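Local coordinates for protein Pcza361.24 (PDB 3G2M) that probably transfers a methyl group from S-adenosyl-L-methionine to a nitrogen of glycopeptide antibiotics during their biosynthesis in Amycolatopsis orientalis, at residues P85-A90 against E106-E111; T153-S158 against K185-L190; V268-P273 against L286-M291. One frame throughout, in Å; residues are numbered along the deposited sequence.

Interaction 1: residues P85-A90 against E106-E111; sequences PVLELA and EVTALE
P85 lies beside E106 where two parallel strands begin to pair. The strands, 86-89 and 107-111, are the first and second of a beta-alpha-beta crossover through helix 97-101. This is the opening unit of the Rossmann-like fold of class I methyltransferases. The P85 ring and the E106 side chain run side by side and point the same way. P85 CA also makes a CA-H...O contact with E106 O.

V86 N donates to E106 O at 2.8 Å, and V86 O takes the N-H of T108 at 2.8 Å. L87 sends its side chain to the T108 side of the sheet. Its CG is anti to the backbone N (chi1 176°), and chi2 near 62° turns CD1 toward the neighbouring strand. CD1 lies 3.5 Å from T108 O and 3.9 Å from T108 CG2.

E88 points to the other face, with V86 and V107. Its CB rests 4.0 Å from V107 CG1. Beyond CG the chain is extended, and the carboxylate leaves the contact to bond T97 OG1 through OE1. E88 N binds T108 O, and E88 O receives L110 N at 2.9 Å in a nearly straight bond (177°). L89 returns to the L87 face. Its CD2 meets L110 CD2, methyl to methyl, 3.9 Å away.

A90 begins the loop that carries R95, a cofactor-binding residue. E111 binds S-adenosyl-L-methionine and S-adenosyl-L-homocysteine. Its side chain bends at chi2, turning the carboxylate back toward this loop. OE1 accepts the N-H of G92 and OE2 that of S113, so two backbone bonds fix the carboxylate. E111 OE1 comes to 3.7 Å from A90 C.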
loop_
_atom_site.group_PDB
_atom_site.type_symbol
_atom_site.label_atom_id
_atom_site.label_comp_id
_atom_site.label_asym_id
_atom_site.label_seq_id
_atom_site.Cartn_x
_atom_site.Cartn_y
_atom_site.Cartn_z
ATOM N N PRO A 85 27.968 -17.665 6.748
ATOM C CA PRO A 85 26.790 -17.290 7.531
ATOM C C PRO A 85 25.685 -16.590 6.731
ATOM O O PRO A 85 25.963 -15.849 5.783
ATOM C CB PRO A 85 27.364 -16.336 8.584
ATOM C CG PRO A 85 28.786 -16.784 8.736
ATOM C CD PRO A 85 29.202 -17.114 7.339
ATOM N N VAL A 86 24.443 -16.842 7.135
ATOM C CA VAL A 86 23.259 -16.243 6.512
ATOM C C VAL A 86 22.581 -15.325 7.528
ATOM O O VAL A 86 22.427 -15.689 8.687
ATOM C CB VAL A 86 22.264 -17.339 6.029
ATOM C CG1 VAL A 86 21.004 -16.728 5.419
ATOM C CG2 VAL A 86 22.938 -18.282 5.023
ATOM N N LEU A 87 22.187 -14.129 7.093
ATOM C CA LEU A 87 21.401 -13.248 7.935
ATOM C C LEU A 87 19.914 -13.431 7.626
ATOM O O LEU A 87 19.483 -13.224 6.495
ATOM C CB LEU A 87 21.832 -11.790 7.731
ATOM C CG LEU A 87 21.058 -10.700 8.475
ATOM C CD1 LEU A 87 21.166 -10.862 9.997
ATOM C CD2 LEU A 87 21.555 -9.334 8.034
ATOM N N GLU A 88 19.141 -13.853 8.621
ATOM C CA GLU A 88 17.688 -13.950 8.460
ATOM C C GLU A 88 16.997 -12.800 9.191
ATOM O O GLU A 88 17.117 -12.668 10.405
ATOM C CB GLU A 88 17.148 -15.298 8.943
ATOM C CG GLU A 88 15.647 -15.465 8.700
ATOM C CD GLU A 88 15.035 -16.647 9.426
ATOM O OE1 GLU A 88 15.783 -17.479 9.981
ATOM O OE2 GLU A 88 13.791 -16.749 9.431
ATOM N N LEU A 89 16.277 -11.977 8.433
ATOM C CA LEU A 89 15.610 -10.795 8.983
ATOM C C LEU A 89 14.221 -11.151 9.466
ATOM O O LEU A 89 13.487 -11.880 8.785
ATOM C CB LEU A 89 15.521 -9.670 7.940
ATOM C CG LEU A 89 16.829 -9.266 7.261
ATOM C CD1 LEU A 89 16.572 -8.335 6.072
ATOM C CD2 LEU A 89 17.804 -8.626 8.250
ATOM N N ALA A 90 13.870 -10.611 10.634
ATOM C CA ALA A 90 12.570 -10.823 11.273
ATOM C C ALA A 90 12.288 -12.316 11.430
ATOM O O ALA A 90 11.266 -12.824 10.959
ATOM C CB ALA A 90 11.452 -10.107 10.490
ATOM N N GLU A 106 25.195 -21.651 9.197
ATOM C CA GLU A 106 25.368 -20.705 10.284
ATOM C C GLU A 106 24.371 -19.582 10.009
ATOM O O GLU A 106 24.353 -19.026 8.903
ATOM C CB GLU A 106 26.782 -20.133 10.287
ATOM C CG GLU A 106 27.875 -21.105 10.703
ATOM C CD GLU A 106 29.230 -20.429 10.758
ATOM O OE1 GLU A 106 30.071 -20.706 9.875
ATOM O OE2 GLU A 106 29.446 -19.603 11.672
ATOM N N VAL A 107 23.523 -19.272 10.988
ATOM C CA VAL A 107 22.487 -18.245 10.797
ATOM C C VAL A 107 22.547 -17.196 11.899
ATOM O O VAL A 107 22.595 -17.531 13.085
ATOM C CB VAL A 107 21.045 -18.839 10.722
ATOM C CG1 VAL A 107 20.015 -17.747 10.370
ATOM C CG2 VAL A 107 20.960 -19.958 9.695
ATOM N N THR A 108 22.578 -15.929 11.493
ATOM C CA THR A 108 22.311 -14.822 12.399
ATOM C C THR A 108 20.840 -14.469 12.213
ATOM O O THR A 108 20.415 -14.097 11.116
ATOM C CB THR A 108 23.212 -13.609 12.117
ATOM O OG1 THR A 108 24.581 -13.988 12.297
ATOM C CG2 THR A 108 22.887 -12.448 13.067
ATOM N N ALA A 109 20.057 -14.653 13.270
ATOM C CA ALA A 109 18.623 -14.415 13.202
ATOM C C ALA A 109 18.309 -13.110 13.923
ATOM O O ALA A 109 18.598 -12.966 15.105
ATOM C CB ALA A 109 17.867 -15.573 13.810
ATOM N N LEU A 110 17.742 -12.157 13.188
ATOM C CA LEU A 110 17.441 -10.830 13.716
ATOM C C LEU A 110 15.949 -10.692 14.001
ATOM O O LEU A 110 15.122 -10.974 13.134
ATOM C CB LEU A 110 17.869 -9.757 12.705
ATOM C CG LEU A 110 17.681 -8.292 13.109
ATOM C CD1 LEU A 110 18.974 -7.760 13.701
ATOM C CD2 LEU A 110 17.247 -7.434 11.936
ATOM N N GLU A 111 15.605 -10.224 15.197
ATOM C CA GLU A 111 14.207 -10.146 15.598
ATOM C C GLU A 111 13.989 -8.939 16.507
ATOM O O GLU A 111 14.833 -8.631 17.354
ATOM C CB GLU A 111 13.782 -11.466 16.267
ATOM C CG GLU A 111 12.415 -11.489 16.954
ATOM C CD GLU A 111 11.275 -11.022 16.066
ATOM O OE1 GLU A 111 11.280 -11.334 14.859
ATOM O OE2 GLU A 111 10.371 -10.336 16.583
#

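Interaction 2: residues T153-S158 against K185-L190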
loop_
_atom_site.group_PDB
_atom_site.type_symbol
_atom_site.label_atom_id
_atom_site.label_comp_id
_atom_site.label_asym_id
_atom_site.label_seq_id
_atom_site.Cartn_x
_atom_site.Cartn_y
_atom_site.Cartn_z
ATOM N N THR A 153 24.703 -14.054 2.204
ATOM C CA THR A 153 23.277 -14.304 1.977
ATOM C C THR A 153 22.443 -13.592 3.041
ATOM O O THR A 153 22.720 -13.707 4.234
ATOM C CB THR A 153 22.947 -15.821 2.032
ATOM O OG1 THR A 153 23.851 -16.546 1.191
ATOM C CG2 THR A 153 21.513 -16.093 1.570
ATOM N N VAL A 154 21.432 -12.847 2.596
ATOM C CA VAL A 154 20.445 -12.242 3.486
ATOM C C VAL A 154 19.046 -12.651 3.011
ATOM O O VAL A 154 18.736 -12.545 1.830
ATOM C CB VAL A 154 20.572 -10.688 3.544
ATOM C CG1 VAL A 154 19.477 -10.085 4.437
ATOM C CG2 VAL A 154 21.952 -10.263 4.049
ATOM N N VAL A 155 18.212 -13.123 3.933
ATOM C CA VAL A 155 16.874 -13.625 3.584
ATOM C C VAL A 155 15.756 -12.945 4.381
ATOM O O VAL A 155 15.947 -12.549 5.536
ATOM C CB VAL A 155 16.755 -15.192 3.704
ATOM C CG1 VAL A 155 17.744 -15.893 2.779
ATOM C CG2 VAL A 155 16.954 -15.666 5.125
ATOM N N ILE A 156 14.593 -12.798 3.744
ATOM C CA ILE A 156 13.405 -12.286 4.419
ATOM C C ILE A 156 12.153 -12.986 3.886
ATOM O O ILE A 156 12.030 -13.233 2.685
ATOM C CB ILE A 156 13.295 -10.724 4.326
ATOM C CG1 ILE A 156 12.239 -10.182 5.301
ATOM C CG2 ILE A 156 13.030 -10.247 2.886
ATOM C CD1 ILE A 156 12.269 -8.669 5.449
ATOM N N SER A 157 11.240 -13.308 4.794
ATOM C CA SER A 157 10.021 -14.020 4.443
ATOM C C SER A 157 8.887 -13.059 4.099
ATOM O O SER A 157 8.841 -11.932 4.609
ATOM C CB SER A 157 9.613 -14.948 5.589
ATOM O OG SER A 157 8.567 -15.822 5.191
ATOM N N SER A 158 7.971 -13.517 3.242
ATOM C CA SER A 158 6.823 -12.712 2.807
ATOM C C SER A 158 6.086 -11.997 3.938
ATOM O O SER A 158 5.788 -10.812 3.831
ATOM C CB SER A 158 5.820 -13.586 2.045
ATOM O OG SER A 158 4.765 -12.777 1.560
ATOM N N LYS A 185 23.967 -12.280 -1.950
ATOM C CA LYS A 185 22.591 -12.213 -2.444
ATOM C C LYS A 185 21.511 -11.979 -1.381
ATOM O O LYS A 185 21.613 -12.437 -0.234
ATOM C CB LYS A 185 22.244 -13.394 -3.367
ATOM C CG LYS A 185 22.437 -14.791 -2.803
ATOM C CD LYS A 185 22.550 -15.825 -3.950
ATOM C CE LYS A 185 21.436 -15.658 -4.999
ATOM N NZ LYS A 185 21.658 -16.513 -6.209
ATOM N N PHE A 186 20.495 -11.227 -1.796
ATOM C CA PHE A 186 19.323 -10.922 -0.992
ATOM C C PHE A 186 18.173 -11.759 -1.536
ATOM O O PHE A 186 17.777 -11.602 -2.691
ATOM C CB PHE A 186 19.010 -9.420 -1.097
ATOM C CG PHE A 186 17.846 -8.961 -0.251
ATOM C CD1 PHE A 186 17.440 -9.672 0.884
ATOM C CD2 PHE A 186 17.180 -7.774 -0.569
ATOM C CE1 PHE A 186 16.375 -9.231 1.661
ATOM C CE2 PHE A 186 16.115 -7.317 0.214
ATOM C CZ PHE A 186 15.709 -8.043 1.321
ATOM N N LEU A 187 17.659 -12.666 -0.713
ATOM C CA LEU A 187 16.568 -13.545 -1.127
ATOM C C LEU A 187 15.300 -13.182 -0.392
ATOM O O LEU A 187 15.313 -13.010 0.826
ATOM C CB LEU A 187 16.897 -15.020 -0.854
ATOM C CG LEU A 187 18.005 -15.799 -1.576
ATOM C CD1 LEU A 187 17.721 -15.967 -3.046
ATOM C CD2 LEU A 187 19.378 -15.205 -1.383
ATOM N N LEU A 188 14.205 -13.076 -1.137
ATOM C CA LEU A 188 12.906 -12.767 -0.551
ATOM C C LEU A 188 11.851 -13.762 -1.029
ATOM O O LEU A 188 11.849 -14.155 -2.192
ATOM C CB LEU A 188 12.456 -11.347 -0.934
ATOM C CG LEU A 188 13.396 -10.140 -0.893
ATOM C CD1 LEU A 188 14.163 -9.990 -2.201
ATOM C CD2 LEU A 188 12.571 -8.869 -0.638
ATOM N N SER A 189 10.972 -14.184 -0.128
ATOM C CA SER A 189 9.735 -14.826 -0.547
ATOM C C SER A 189 8.625 -13.790 -0.476
ATOM O O SER A 189 8.649 -12.913 0.392
ATOM C CB SER A 189 9.404 -16.039 0.314
ATOM O OG SER A 189 9.058 -15.662 1.633
ATOM N N LEU A 190 7.673 -13.879 -1.403
ATOM C CA LEU A 190 6.571 -12.923 -1.489
ATOM C C LEU A 190 5.312 -13.656 -1.900
ATOM O O LEU A 190 5.288 -14.284 -2.958
ATOM C CB LEU A 190 6.868 -11.829 -2.529
ATOM C CG LEU A 190 8.129 -10.964 -2.331
ATOM C CD1 LEU A 190 8.492 -10.208 -3.601
ATOM C CD2 LEU A 190 7.965 -10.009 -1.168
#
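I156 and F186 meet on one face of two parallel strands, 151-156 and 184-191. I156 CB projects to this face. From it, CG2 sits between the backbone N and the carbonyl carbon, while CG1 is anti to N (chi1 -167°). That choice turns CG2 toward the other strand, where F186 and L188 converge on it. CG2 is 3.7 Å from F186 CE1 and 3.8 Å from L188 CG. The other branch, CG1 with CD1 at its tip, extends away from F186 and L188. The side chain of I156 also lies near that of M142, a cofactor-binding residue.

The F186 ring has V154 O at its edge, 3.3 Å from CD1. L188 CG lies over one face, offset toward the rim. On the opposite side of the sheet V155 CG1 touches L187 CB, and T153 CG2 reaches L187 CD2 at 3.8 Å. F75 of helix 69-79 packs on V155 and L187 there, while L261 of helix 254-263 packs on F186 and L188.

The backbones form a regular parallel ladder. V154 N binds K185 O, and V154 O takes L187 N at 2.8 Å. I156 N binds L187 O. S189 N reaches I156 O at a longer 3.2 Å.

Past the strand end, a side chain takes over from the ladder. S189 OG accepts the N-H of S158 at 2.9 Å, at the first turn of helix 158-161. The same hydroxyl also bonds E71 OE2, as does S157 OG. E71 therefore ties both serines together. S157 binds S-adenosyl-L-methionine and S-adenosyl-L-homocysteine. A binding residue just after strand 151-156, the fourth of the Rossmann-like sheet in chain order, at the carboxyl edge, is typical of the methyltransferase cofactor site.

Interaction 3: residues V268-P273 against L286-M291; sequences VIAQTP and LVEAVM
I269 lies across E288 at about a right angle, at a classic beta bulge in an antiparallel hairpin. The hairpin joins strands 267-274 and 284-290, at the end of the methyltransferase sheet. Two residues of one strand, I269 and A270, sit opposite the single E288 of the other. I269 N donates to E288 O, and E288 N to A270 O, both at 2.9 Å.

With CG1 in the position between N and the carbonyl carbon (chi1 57°), I269 brings this carbon to 3.5 Å from E288 O. Its end then crosses V290, again near a right angle, with CD1 3.8 Å from V290 CG1. On the face turned to helix 254-263, V268 and V287 meet obliquely through their CG1 methyls, 3.9 Å apart.

On the other face the E288 chain runs out extended alongside A270. OE2 lies 3.5 Å from A270 CB, while OE1 forms a salt bridge with K185. The two carboxylate oxygens thus have separate tasks.

T272 and L286 are a hydrogen-bonded pair. The donor L286 N sits above the carbonyl plane of T272 O, although its N-H points straight at the oxygen. In return T272 N donates to L286 O, which therefore takes both this N-H and a water. The water also donates to E288 OE2, and it is 2.6 Å from T272 OG1.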
loop_
_atom_site.group_PDB
_atom_site.type_symbol
_atom_site.label_atom_id
_atom_site.label_comp_id
_atom_site.label_asym_id
_atom_site.label_seq_id
_atom_site.Cartn_x
_atom_site.Cartn_y
_atom_site.Cartn_z
ATOM N N VAL A 268 17.427 -7.285 -9.819
ATOM C CA VAL A 268 16.627 -8.486 -9.563
ATOM C C VAL A 268 16.931 -9.503 -10.666
ATOM O O VAL A 268 16.599 -9.299 -11.832
ATOM C CB VAL A 268 15.099 -8.168 -9.416
ATOM C CG1 VAL A 268 14.265 -9.440 -9.374
ATOM C CG2 VAL A 268 14.838 -7.334 -8.143
ATOM N N ILE A 269 17.601 -10.586 -10.288
ATOM C CA ILE A 269 18.177 -11.510 -11.278
ATOM C C ILE A 269 17.367 -12.791 -11.511
ATOM O O ILE A 269 17.646 -13.545 -12.448
ATOM C CB ILE A 269 19.660 -11.856 -10.949
ATOM C CG1 ILE A 269 19.787 -12.443 -9.539
ATOM C CG2 ILE A 269 20.541 -10.612 -11.120
ATOM C CD1 ILE A 269 21.178 -12.979 -9.195
ATOM N N ALA A 270 16.388 -13.048 -10.644
ATOM C CA ALA A 270 15.463 -14.172 -10.823
ATOM C C ALA A 270 14.232 -14.024 -9.941
ATOM O O ALA A 270 14.321 -13.510 -8.829
ATOM C CB ALA A 270 16.160 -15.504 -10.551
ATOM N N GLN A 271 13.086 -14.461 -10.462
ATOM C CA GLN A 271 11.827 -14.535 -9.713
ATOM C C GLN A 271 11.212 -15.884 -10.031
ATOM O O GLN A 271 10.867 -16.154 -11.188
ATOM C CB GLN A 271 10.832 -13.458 -10.152
ATOM C CG GLN A 271 11.324 -12.030 -10.196
ATOM C CD GLN A 271 10.263 -11.082 -10.754
ATOM O OE1 GLN A 271 9.076 -11.191 -10.435
ATOM N NE2 GLN A 271 10.689 -10.160 -11.591
ATOM N N THR A 272 11.081 -16.730 -9.017
ATOM C CA THR A 272 10.586 -18.086 -9.217
ATOM C C THR A 272 9.309 -18.337 -8.415
ATOM O O THR A 272 9.352 -18.421 -7.185
ATOM C CB THR A 272 11.649 -19.143 -8.843
ATOM O OG1 THR A 272 12.898 -18.809 -9.465
ATOM C CG2 THR A 272 11.207 -20.537 -9.296
ATOM N N PRO A 273 8.164 -18.461 -9.112
ATOM C CA PRO A 273 6.930 -18.827 -8.420
ATOM C C PRO A 273 6.983 -20.256 -7.872
ATOM O O PRO A 273 7.608 -21.133 -8.478
ATOM C CB PRO A 273 5.854 -18.682 -9.506
ATOM C CG PRO A 273 6.587 -18.815 -10.790
ATOM C CD PRO A 273 7.948 -18.242 -10.555
ATOM N N LEU A 286 9.881 -16.614 -5.154
ATOM C CA LEU A 286 11.224 -16.471 -4.602
ATOM C C LEU A 286 12.031 -15.528 -5.482
ATOM O O LEU A 286 12.341 -15.847 -6.634
ATOM C CB LEU A 286 11.932 -17.830 -4.465
ATOM C CG LEU A 286 12.949 -18.045 -3.327
ATOM C CD1 LEU A 286 14.165 -17.121 -3.439
ATOM C CD2 LEU A 286 12.320 -17.941 -1.927
ATOM N N VAL A 287 12.371 -14.372 -4.917
ATOM C CA VAL A 287 13.066 -13.300 -5.634
ATOM C C VAL A 287 14.537 -13.289 -5.224
ATOM O O VAL A 287 14.852 -13.348 -4.036
ATOM C CB VAL A 287 12.406 -11.916 -5.341
ATOM C CG1 VAL A 287 13.234 -10.754 -5.900
ATOM C CG2 VAL A 287 10.977 -11.867 -5.891
ATOM N N GLU A 288 15.434 -13.243 -6.209
ATOM C CA GLU A 288 16.874 -13.121 -5.949
ATOM C C GLU A 288 17.361 -11.760 -6.415
ATOM O O GLU A 288 17.127 -11.371 -7.567
ATOM C CB GLU A 288 17.663 -14.198 -6.689
ATOM C CG GLU A 288 17.383 -15.619 -6.245
ATOM C CD GLU A 288 17.867 -16.628 -7.252
ATOM O OE1 GLU A 288 19.094 -16.647 -7.514
ATOM O OE2 GLU A 288 17.022 -17.383 -7.787
ATOM N N ALA A 289 18.052 -11.045 -5.532
ATOM C CA ALA A 289 18.556 -9.716 -5.870
ATOM C C ALA A 289 20.005 -9.544 -5.451
ATOM O O ALA A 289 20.431 -10.053 -4.409
ATOM C CB ALA A 289 17.685 -8.628 -5.245
ATOM N N VAL A 290 20.753 -8.817 -6.272
ATOM C CA VAL A 290 22.163 -8.529 -6.003
ATOM C C VAL A 290 22.477 -7.063 -6.304
ATOM O O VAL A 290 21.727 -6.397 -7.017
ATOM C CB VAL A 290 23.111 -9.440 -6.837
ATOM C CG1 VAL A 290 22.905 -10.919 -6.481
ATOM C CG2 VAL A 290 22.924 -9.206 -8.350
HETATM N N MSE A 291 23.589 -6.569 -5.773
HETATM C CA MSE A 291 24.057 -5.227 -6.111
HETATM C C MSE A 291 24.854 -5.280 -7.413
HETATM O O MSE A 291 25.627 -6.213 -7.613
HETATM C CB MSE A 291 24.908 -4.653 -4.977
HETATM C CG MSE A 291 24.120 -4.359 -3.705
HETATM SE SE MSE A 291 22.584 -3.209 -4.059
HETATM C CE MSE A 291 23.544 -1.591 -4.592
HETATM O O HOH W 1 14.351 -17.301 -7.886
#

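All three contacts belong to one seven-stranded sheet. Interactions 1 and 2 are buried and parallel; interaction 3 is antiparallel, only partly buried, and ends at an outermost strand of the sheet within this chain. Interaction 1 touches interaction 2 because strands 86-89 and 151-156 are neighbours, with L87 probably bonding T153 and V155. Interaction 2 meets interaction 3 through strands 184-191 and 284-290, where L188 O probably accepts V287 N. Interactions 1 and 3 do not touch; their centres are about 19 Å apart. The two parallel contacts carry cofactor-binding residues, E111 and S157, at their carboxyl ends. Interaction 3 instead has a bulge and a bridging water.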